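Local coordinates for ABC transporter periplasmic-binding protein YtfQ (Mycobacterium smegmatis, PDB 6HB0) that probably binds L-arabinofuranose or a related sugar outside the cytoplasmic membrane and delivers it to an ABC transporter for uptake, at residues P102-D107 and P269-L274; I181-T186 and K203-I208; Q196-F201 and M223-A228; K276-A279 and P283-E286. All coordinates share one frame; numbering follows the deposited sequence.

Contact 1. Residues P102-D107 and P269-L274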
# COMPACT_ATOMS: atom_id res chain seq x y z
N PRO A 102 10.07 -8.82 22.57
CA PRO A 102 10.15 -8.89 21.09
C PRO A 102 9.51 -7.70 20.43
O PRO A 102 8.56 -7.13 20.95
CB PRO A 102 9.31 -10.13 20.75
CG PRO A 102 9.02 -10.83 22.04
CD PRO A 102 9.16 -9.84 23.14
N VAL A 103 10.00 -7.37 19.26
CA VAL A 103 9.53 -6.25 18.47
C VAL A 103 9.07 -6.64 17.08
O VAL A 103 9.74 -7.36 16.38
CB VAL A 103 10.66 -5.25 18.31
CG1 VAL A 103 10.23 -4.11 17.34
CG2 VAL A 103 10.96 -4.69 19.72
N ILE A 104 7.95 -6.09 16.66
CA ILE A 104 7.41 -6.28 15.34
C ILE A 104 7.31 -4.91 14.70
O ILE A 104 6.72 -3.98 15.27
CB ILE A 104 5.99 -6.87 15.41
CG1 ILE A 104 6.04 -8.22 16.11
CG2 ILE A 104 5.39 -7.01 14.03
CD1 ILE A 104 4.69 -8.87 16.15
N LEU A 105 7.85 -4.79 13.49
CA LEU A 105 7.71 -3.55 12.68
C LEU A 105 6.56 -3.63 11.72
O LEU A 105 6.38 -4.65 11.06
CB LEU A 105 8.97 -3.34 11.87
CG LEU A 105 10.23 -3.21 12.70
CD1 LEU A 105 11.45 -3.06 11.84
CD2 LEU A 105 10.12 -2.06 13.68
N THR A 106 5.82 -2.53 11.60
CA THR A 106 4.75 -2.48 10.65
C THR A 106 4.90 -1.29 9.70
O THR A 106 5.44 -0.22 10.04
CB THR A 106 3.38 -2.37 11.34
OG1 THR A 106 3.28 -1.12 12.00
CG2 THR A 106 3.18 -3.44 12.38
N ASP A 107 4.41 -1.50 8.49
CA ASP A 107 4.19 -0.43 7.48
C ASP A 107 5.48 0.06 6.78
O ASP A 107 5.50 0.16 5.55
CB ASP A 107 3.39 0.79 8.03
CG ASP A 107 2.11 0.39 8.81
OD1 ASP A 107 1.19 -0.31 8.23
OD2 ASP A 107 2.00 0.82 10.02
N PRO A 269 -5.09 -8.80 11.95
CA PRO A 269 -5.07 -10.12 12.56
C PRO A 269 -3.75 -10.80 12.48
O PRO A 269 -3.35 -11.54 13.40
CB PRO A 269 -6.12 -10.89 11.75
CG PRO A 269 -7.07 -9.84 11.41
CD PRO A 269 -6.21 -8.68 11.01
N GLU A 270 -3.02 -10.56 11.41
CA GLU A 270 -1.71 -11.19 11.28
C GLU A 270 -0.73 -10.60 12.33
O GLU A 270 0.10 -11.32 12.88
CB GLU A 270 -1.18 -11.16 9.84
CG GLU A 270 -0.56 -9.87 9.34
CD GLU A 270 -1.58 -8.75 9.05
OE1 GLU A 270 -2.03 -8.15 10.07
OE2 GLU A 270 -1.93 -8.44 7.85
N LEU A 271 -0.83 -9.31 12.62
CA LEU A 271 -0.04 -8.70 13.70
C LEU A 271 -0.35 -9.37 15.04
O LEU A 271 0.55 -9.73 15.80
CB LEU A 271 -0.34 -7.20 13.78
CG LEU A 271 0.23 -6.44 14.95
CD1 LEU A 271 1.74 -6.63 14.98
CD2 LEU A 271 -0.16 -4.97 14.87
N MET A 272 -1.64 -9.57 15.33
CA MET A 272 -2.03 -10.18 16.62
C MET A 272 -1.51 -11.62 16.68
O MET A 272 -1.01 -12.06 17.68
CB MET A 272 -3.53 -10.14 16.84
CG MET A 272 -4.08 -8.73 16.81
SD MET A 272 -3.25 -7.60 17.96
CE MET A 272 -3.38 -6.08 17.01
N ASP A 273 -1.65 -12.34 15.59
CA ASP A 273 -1.14 -13.70 15.52
C ASP A 273 0.39 -13.78 15.68
O ASP A 273 0.91 -14.61 16.42
CB ASP A 273 -1.56 -14.33 14.20
CG ASP A 273 -1.02 -15.72 14.07
OD1 ASP A 273 -1.37 -16.58 14.93
OD2 ASP A 273 -0.20 -15.96 13.16
N LEU A 274 1.12 -12.90 15.00
CA LEU A 274 2.54 -12.80 15.19
C LEU A 274 2.93 -12.38 16.59
O LEU A 274 3.92 -12.86 17.12
CB LEU A 274 3.17 -11.80 14.20
CG LEU A 274 3.11 -12.34 12.79
CD1 LEU A 274 3.16 -11.19 11.78
CD2 LEU A 274 4.20 -13.36 12.55
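Ile104 meets Leu271 and Leu274 where helix 269-279 packs on the parallel sheet of one lobe of a type I periplasmic-binding protein, an alpha/beta sandwich to which the chain returns late in the sequence. Strand 103-106 and the helix segment run nearly antiparallel, at 166°, with their axes 10.2 Å apart at closest approach. Ile104 supplies two branches. Its CG2 touches CD1 of Leu271 at 3.8 Å, and its CD1 reaches past the same methyl (3.9 Å) to CB of Leu274, also 3.8 Å away. The outer chain of Ile104 is extended (chi2 -178°), which carries CD1 out to the second leucine, one helical turn along. Leu271 starts at an angle to the strand, yet with CG anti to the backbone N (chi1 172°) the side chain brings CD1 toward Ile104, with CG2 of Thr106 4.4 Å from that methyl. The other branch of Thr106 is polar: OG1 is 3.1 Å from OD2 of Asp107, approaching it from above the carboxylate plane. Around this layer, Ala80 lies against both Ile104 and Leu271, while Ile122 lies against Ile104 and Leu274. At the helix start, OE1 of Glu270 accepts the backbone N-H of Leu271 (N to OE1 3.0 Å) through its anti lone pair, and the same carboxylate also takes the N-H groups of Gly268 and Leu267. Such a cluster of N-H donors would probably favour the charged carboxylate. Across the interface itself, only hydrocarbon meets hydrocarbon, so burial of apolar surface, with no hydrogen bond across, joins helix and strand.

Contact 2. Residues I181-T186 and K203-I208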
# COMPACT_ATOMS: atom_id res chain seq x y z
N ILE A 181 7.49 2.76 -22.71
CA ILE A 181 7.07 3.95 -22.04
C ILE A 181 7.55 5.18 -22.84
O ILE A 181 8.73 5.45 -22.87
CB ILE A 181 7.62 3.99 -20.64
CG1 ILE A 181 7.05 2.79 -19.84
CG2 ILE A 181 7.25 5.34 -19.99
CD1 ILE A 181 7.81 2.55 -18.56
N VAL A 182 6.62 5.91 -23.44
CA VAL A 182 6.99 7.03 -24.32
C VAL A 182 6.94 8.37 -23.60
O VAL A 182 7.40 9.37 -24.11
CB VAL A 182 6.14 7.07 -25.63
CG1 VAL A 182 6.44 5.83 -26.48
CG2 VAL A 182 4.66 7.21 -25.36
N ALA A 183 6.33 8.42 -22.42
CA ALA A 183 6.38 9.63 -21.59
C ALA A 183 6.10 9.23 -20.16
O ALA A 183 5.32 8.30 -19.92
CB ALA A 183 5.37 10.65 -22.06
N SER A 184 6.76 9.92 -19.22
CA SER A 184 6.67 9.60 -17.82
C SER A 184 6.93 10.89 -17.04
O SER A 184 7.94 11.54 -17.25
CB SER A 184 7.66 8.54 -17.46
OG SER A 184 7.32 7.94 -16.21
N GLN A 185 5.96 11.31 -16.24
CA GLN A 185 6.07 12.58 -15.56
C GLN A 185 5.26 12.56 -14.26
O GLN A 185 4.22 11.92 -14.21
CB GLN A 185 5.57 13.68 -16.50
CG GLN A 185 5.65 15.07 -15.94
CD GLN A 185 5.42 16.13 -16.99
OE1 GLN A 185 5.69 15.92 -18.17
NE2 GLN A 185 4.90 17.29 -16.57
N THR A 186 5.74 13.26 -13.24
CA THR A 186 5.01 13.32 -11.99
C THR A 186 3.69 14.06 -12.10
O THR A 186 3.62 15.17 -12.66
CB THR A 186 5.87 13.95 -10.84
OG1 THR A 186 5.12 13.86 -9.61
CG2 THR A 186 6.21 15.40 -11.14
N LYS A 203 -0.98 16.15 -25.88
CA LYS A 203 -0.42 17.13 -26.81
C LYS A 203 0.90 16.67 -27.41
O LYS A 203 1.12 16.89 -28.59
CB LYS A 203 -0.24 18.50 -26.12
CG LYS A 203 -1.50 19.33 -26.14
CD LYS A 203 -1.44 20.46 -25.12
CE LYS A 203 -2.83 21.05 -24.85
NZ LYS A 203 -2.99 21.43 -23.43
N SER A 204 1.75 16.03 -26.62
CA SER A 204 3.11 15.71 -27.01
C SER A 204 3.25 14.32 -27.68
O SER A 204 4.22 14.05 -28.35
CB SER A 204 4.02 15.74 -25.79
OG SER A 204 3.86 14.54 -25.04
N THR A 205 2.27 13.45 -27.46
CA THR A 205 2.40 12.06 -27.82
C THR A 205 1.23 11.69 -28.73
O THR A 205 0.11 11.51 -28.25
CB THR A 205 2.40 11.14 -26.58
OG1 THR A 205 3.42 11.56 -25.66
CG2 THR A 205 2.67 9.70 -26.99
N PRO A 206 1.49 11.51 -30.03
CA PRO A 206 0.36 11.31 -30.96
C PRO A 206 -0.42 9.98 -30.78
O PRO A 206 -1.61 9.91 -31.05
CB PRO A 206 1.03 11.38 -32.36
CG PRO A 206 2.52 11.32 -32.13
CD PRO A 206 2.80 11.21 -30.65
N GLN A 207 0.25 8.96 -30.30
CA GLN A 207 -0.32 7.65 -30.17
C GLN A 207 -0.11 7.17 -28.72
O GLN A 207 1.00 6.93 -28.31
CB GLN A 207 0.36 6.74 -31.22
CG GLN A 207 0.51 5.25 -30.88
CD GLN A 207 -0.78 4.47 -30.96
OE1 GLN A 207 -1.87 5.04 -30.92
NE2 GLN A 207 -0.66 3.14 -31.06
N ILE A 208 -1.18 7.12 -27.94
CA ILE A 208 -1.13 6.62 -26.57
C ILE A 208 -2.08 5.46 -26.47
O ILE A 208 -3.26 5.59 -26.78
CB ILE A 208 -1.51 7.69 -25.51
CG1 ILE A 208 -0.57 8.89 -25.60
CG2 ILE A 208 -1.49 7.08 -24.11
CD1 ILE A 208 -1.01 10.07 -24.74
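Val182 and Thr205 touch methyl to methyl, CG2 of one lying 3.6 Å from CG2 of the other, with the two side chains set obliquely. Beside this pair, CB of Ala183 comes to 4.2 Å from OG1 of Thr205, a looser contact. Thr205 therefore divides its two branches between neighbouring residues of the strand: the methyl faces Val182 and the hydroxyl lies on the side of Ala183. Its first torsion (-54°) produces that division, setting OG1 beside the backbone N and CG2 opposite it. Two consecutive strand residues can face the same partner, probably because the backbone of Val182, with psi at -14°, departs from extended geometry before Ala183 resumes it. The setting is a beta-alpha-beta crossover: strand 179-186, outermost in its sheet, leads into helix 191-204, whose following turn leads on to strand 210-213, with strand 148-154 lying between the two strands in the sheet. Thr205 is the first residue to leave helical geometry, and the contact thus sets the exit of the connecting helix against the edge strand that precedes it. The hydroxyl of Thr205 is held in turn from its own segment, since OG1 lies 3.1 Å from OG of Ser204 in a hydrogen bond whose donor may be either group. Further out, Ser204 OG also makes weak hydrogen bonds to the carbonyls of Ala200 and Phe201 in the last turn of the helix. Beyond the turn, the carbonyl of Gln207 accepts a bond from ND2 of Asn149 on the adjacent strand, and Val182 rests against Asn149 and Val151.

Contact 3. Residues Q196-F201 and M223-A228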
# COMPACT_ATOMS: atom_id res chain seq x y z
N GLN A 196 -3.63 17.38 -15.51
CA GLN A 196 -2.71 18.34 -16.16
C GLN A 196 -1.62 17.63 -16.97
O GLN A 196 -1.31 18.02 -18.09
CB GLN A 196 -2.10 19.23 -15.11
CG GLN A 196 -0.93 20.09 -15.55
CD GLN A 196 -0.58 21.13 -14.50
OE1 GLN A 196 -1.47 21.69 -13.87
NE2 GLN A 196 0.71 21.40 -14.33
N VAL A 197 -1.05 16.57 -16.40
CA VAL A 197 0.00 15.84 -17.06
C VAL A 197 -0.55 15.04 -18.22
O VAL A 197 0.08 14.96 -19.26
CB VAL A 197 0.74 14.92 -16.08
CG1 VAL A 197 1.69 14.01 -16.84
CG2 VAL A 197 1.49 15.79 -15.06
N MET A 198 -1.72 14.42 -18.04
CA MET A 198 -2.33 13.72 -19.15
C MET A 198 -2.64 14.68 -20.32
O MET A 198 -2.52 14.28 -21.49
CB MET A 198 -3.62 13.03 -18.70
CG MET A 198 -4.16 12.06 -19.73
SD MET A 198 -3.13 10.64 -19.94
CE MET A 198 -3.60 10.08 -21.58
N GLU A 199 -3.07 15.90 -20.03
CA GLU A 199 -3.29 16.89 -21.11
C GLU A 199 -1.99 17.09 -21.86
O GLU A 199 -1.96 17.09 -23.09
CB GLU A 199 -3.78 18.26 -20.58
CG GLU A 199 -5.23 18.31 -20.09
CD GLU A 199 -5.50 19.48 -19.11
OE1 GLU A 199 -4.66 20.44 -19.03
OE2 GLU A 199 -6.55 19.46 -18.41
N ALA A 200 -0.90 17.24 -21.12
CA ALA A 200 0.40 17.44 -21.73
C ALA A 200 0.78 16.24 -22.60
O ALA A 200 1.34 16.40 -23.66
CB ALA A 200 1.46 17.65 -20.68
N PHE A 201 0.53 15.03 -22.11
CA PHE A 201 0.87 13.83 -22.84
C PHE A 201 0.07 13.76 -24.16
O PHE A 201 0.60 13.34 -25.19
CB PHE A 201 0.55 12.57 -22.02
CG PHE A 201 1.49 12.29 -20.89
CD1 PHE A 201 2.73 12.89 -20.78
CD2 PHE A 201 1.14 11.34 -19.95
CE1 PHE A 201 3.61 12.55 -19.79
CE2 PHE A 201 2.01 11.03 -18.92
CZ PHE A 201 3.26 11.61 -18.87
N MET A 223 -8.39 10.28 -16.83
CA MET A 223 -9.67 9.91 -17.41
C MET A 223 -10.45 11.16 -17.85
O MET A 223 -11.00 11.22 -18.94
CB MET A 223 -10.42 9.10 -16.34
CG MET A 223 -11.83 8.68 -16.61
SD MET A 223 -12.60 8.05 -15.08
CE MET A 223 -13.40 9.53 -14.47
N GLU A 224 -10.49 12.20 -17.02
CA GLU A 224 -11.14 13.45 -17.41
C GLU A 224 -10.45 14.16 -18.53
O GLU A 224 -11.11 14.78 -19.34
CB GLU A 224 -11.23 14.39 -16.23
CG GLU A 224 -12.19 13.96 -15.15
CD GLU A 224 -12.22 14.92 -13.96
OE1 GLU A 224 -11.73 16.08 -14.08
OE2 GLU A 224 -12.72 14.50 -12.89
N ALA A 225 -9.11 14.10 -18.58
CA ALA A 225 -8.38 14.75 -19.67
C ALA A 225 -8.66 14.02 -20.98
O ALA A 225 -8.79 14.65 -22.03
CB ALA A 225 -6.89 14.77 -19.41
N ILE A 226 -8.73 12.71 -20.89
CA ILE A 226 -8.99 11.89 -22.05
C ILE A 226 -10.37 12.19 -22.59
O ILE A 226 -10.53 12.35 -23.81
CB ILE A 226 -8.82 10.37 -21.71
CG1 ILE A 226 -7.37 10.10 -21.44
CG2 ILE A 226 -9.20 9.49 -22.91
CD1 ILE A 226 -7.09 8.79 -20.77
N GLU A 227 -11.35 12.29 -21.71
CA GLU A 227 -12.69 12.67 -22.08
C GLU A 227 -12.73 14.08 -22.70
O GLU A 227 -13.37 14.29 -23.72
CB GLU A 227 -13.65 12.57 -20.88
CG GLU A 227 -14.05 11.14 -20.58
CD GLU A 227 -14.83 10.90 -19.28
OE1 GLU A 227 -14.71 11.64 -18.28
OE2 GLU A 227 -15.53 9.88 -19.23
N ALA A 228 -12.04 15.05 -22.10
CA ALA A 228 -12.09 16.42 -22.63
C ALA A 228 -11.49 16.48 -24.04
O ALA A 228 -11.93 17.26 -24.86
CB ALA A 228 -11.38 17.38 -21.68
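Met198 of helix 191-204 and Ala225 of helix 216-228 form the seam between the two helices, while the flat ring of Phe201 serves the sheet side of helix 191-204: CG1 of Val197 sits over one face, 3.5 Å above the plane and offset toward the rim. Val151, Leu153, Ala183 and Gln185 of the strands beneath also touch this ring. The seam itself is aliphatic. CB of Ala225 fits against CB of Met198 at 3.8 Å and against its CG at 3.9 Å, and CG of Glu199 comes to 4.0 Å from the same alanine methyl. Met198 then bends at chi2 (68°), swinging its CE along Ile226, where it meets CG1 and CD1 at 3.8 Å each. The small side chain of Ala225 lets the backbones approach to 5.7 Å between CA of Glu199 and CA of Ala225, with the helix axes 8.3 Å apart. One residue before Ala225, Glu224 forms a salt bridge with Arg191, at the start of helix 191-204. The crossing angle of -43° is consistent with successive helices laid side by side over one face of the parallel part of a mixed sheet, the outer layer of a Rossmann-like alpha/beta sandwich.

Contact 4. Residues K276-A279 and P283-E286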
# COMPACT_ATOMS: atom_id res chain seq x y z
N LYS A 276 1.38 -13.09 19.33
CA LYS A 276 1.27 -14.33 20.13
C LYS A 276 2.45 -15.27 19.89
O LYS A 276 3.00 -15.81 20.85
CB LYS A 276 -0.05 -15.02 19.83
CG LYS A 276 -1.20 -14.27 20.39
CD LYS A 276 -2.53 -14.91 19.99
CE LYS A 276 -3.66 -14.12 20.62
NZ LYS A 276 -4.97 -14.51 20.02
N LYS A 277 2.87 -15.43 18.64
CA LYS A 277 3.97 -16.31 18.33
C LYS A 277 5.26 -15.82 18.96
O LYS A 277 5.97 -16.60 19.61
CB LYS A 277 4.16 -16.46 16.83
CG LYS A 277 3.05 -17.26 16.20
CD LYS A 277 3.27 -17.41 14.71
CE LYS A 277 2.21 -18.32 14.11
NZ LYS A 277 2.44 -18.25 12.65
N VAL A 278 5.57 -14.53 18.80
CA VAL A 278 6.85 -14.05 19.30
C VAL A 278 6.85 -14.02 20.86
O VAL A 278 7.87 -14.25 21.47
CB VAL A 278 7.30 -12.71 18.67
CG1 VAL A 278 7.47 -12.88 17.18
CG2 VAL A 278 6.37 -11.58 19.01
N ALA A 279 5.71 -13.77 21.48
CA ALA A 279 5.65 -13.79 22.93
C ALA A 279 5.91 -15.22 23.47
O ALA A 279 6.49 -15.39 24.53
CB ALA A 279 4.31 -13.29 23.42
N PRO A 283 9.82 -19.09 16.56
CA PRO A 283 10.55 -18.38 15.53
C PRO A 283 9.62 -17.95 14.44
O PRO A 283 8.69 -18.68 14.11
CB PRO A 283 11.58 -19.40 15.03
CG PRO A 283 11.74 -20.34 16.18
CD PRO A 283 10.36 -20.45 16.76
N VAL A 284 9.83 -16.75 13.91
CA VAL A 284 9.00 -16.26 12.81
C VAL A 284 9.88 -15.74 11.69
O VAL A 284 11.04 -15.38 11.94
CB VAL A 284 8.03 -15.15 13.29
CG1 VAL A 284 7.14 -15.68 14.39
CG2 VAL A 284 8.80 -13.96 13.83
N PRO A 285 9.36 -15.71 10.46
CA PRO A 285 10.10 -15.13 9.35
C PRO A 285 10.29 -13.63 9.53
O PRO A 285 9.44 -12.97 10.16
CB PRO A 285 9.21 -15.38 8.12
CG PRO A 285 7.89 -15.82 8.64
CD PRO A 285 7.98 -16.09 10.09
N GLU A 286 11.40 -13.11 8.99
CA GLU A 286 11.78 -11.72 9.16
C GLU A 286 10.88 -10.78 8.39
O GLU A 286 10.81 -9.60 8.70
CB GLU A 286 13.26 -11.50 8.80
CG GLU A 286 14.18 -11.91 9.95
CD GLU A 286 15.67 -12.00 9.57
OE1 GLU A 286 15.97 -12.22 8.37
OE2 GLU A 286 16.53 -11.87 10.48
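Val278 and Val284 come together with nearly the same first torsion, -61° and -59°, but present different branches. On Val278 that torsion sets CG1 beside the backbone N, facing the later segment; on Val284, CG2 lies between the N and the carbonyl carbon, and it is this methyl that reaches CG1 of Val278, at 3.8 Å. The side chains cross at about a right angle. CG1 of Val284 bridges to the second partner, lying 4.0 Å from CG1 of Val278 and 3.9 Å from CB of Lys277. Only the root of the lysine takes part: its chain runs on extended, and NZ makes a long, weak ion pair with OD2 of Asp273, one turn earlier. Val284 thus straddles two consecutive residues near the helix end and is the most deeply involved residue of the loop segment, with a proline on either side of it. No hydrogen bond joins the two segments, so between them apolar packing alone holds the loop on the helix end. Val278, itself buried, also touches Pro102, Lys119 and Val78. Past the valine, the carbonyl of Pro285 accepts a bond from OG1 of Thr120, and Glu286 pairs through its backbone with Phe121. The contact accordingly folds the end of helix 269-279 against the connection to strand 287-288, which runs alongside strand 120-122 at the edge of the sheet.

How the contacts relate
The four contacts fall into two pairs, one in each lobe of the two-lobed fold. Contacts 1 and 4 share helix 269-279, their centres about 9 Å apart, and Leu274 CD2 touches Val284 CG1 at 4.2 Å. Contacts 2 and 3 share helix 191-204, about 11 Å between centres, where CE1 of Phe201 lies 3.4 Å from CB of Ala183. The pairs lie on opposite sides of the chain's centre, with contact centres 42 to 48 Å apart. Contacts 2 and 3 alternate their segments inside the loop that contact 1 closes; contact 4 follows. The chain returns for helix 269-279 and strand 287-288 before crossing once more to strand 292-295, and none of the four contacts spans both lobes.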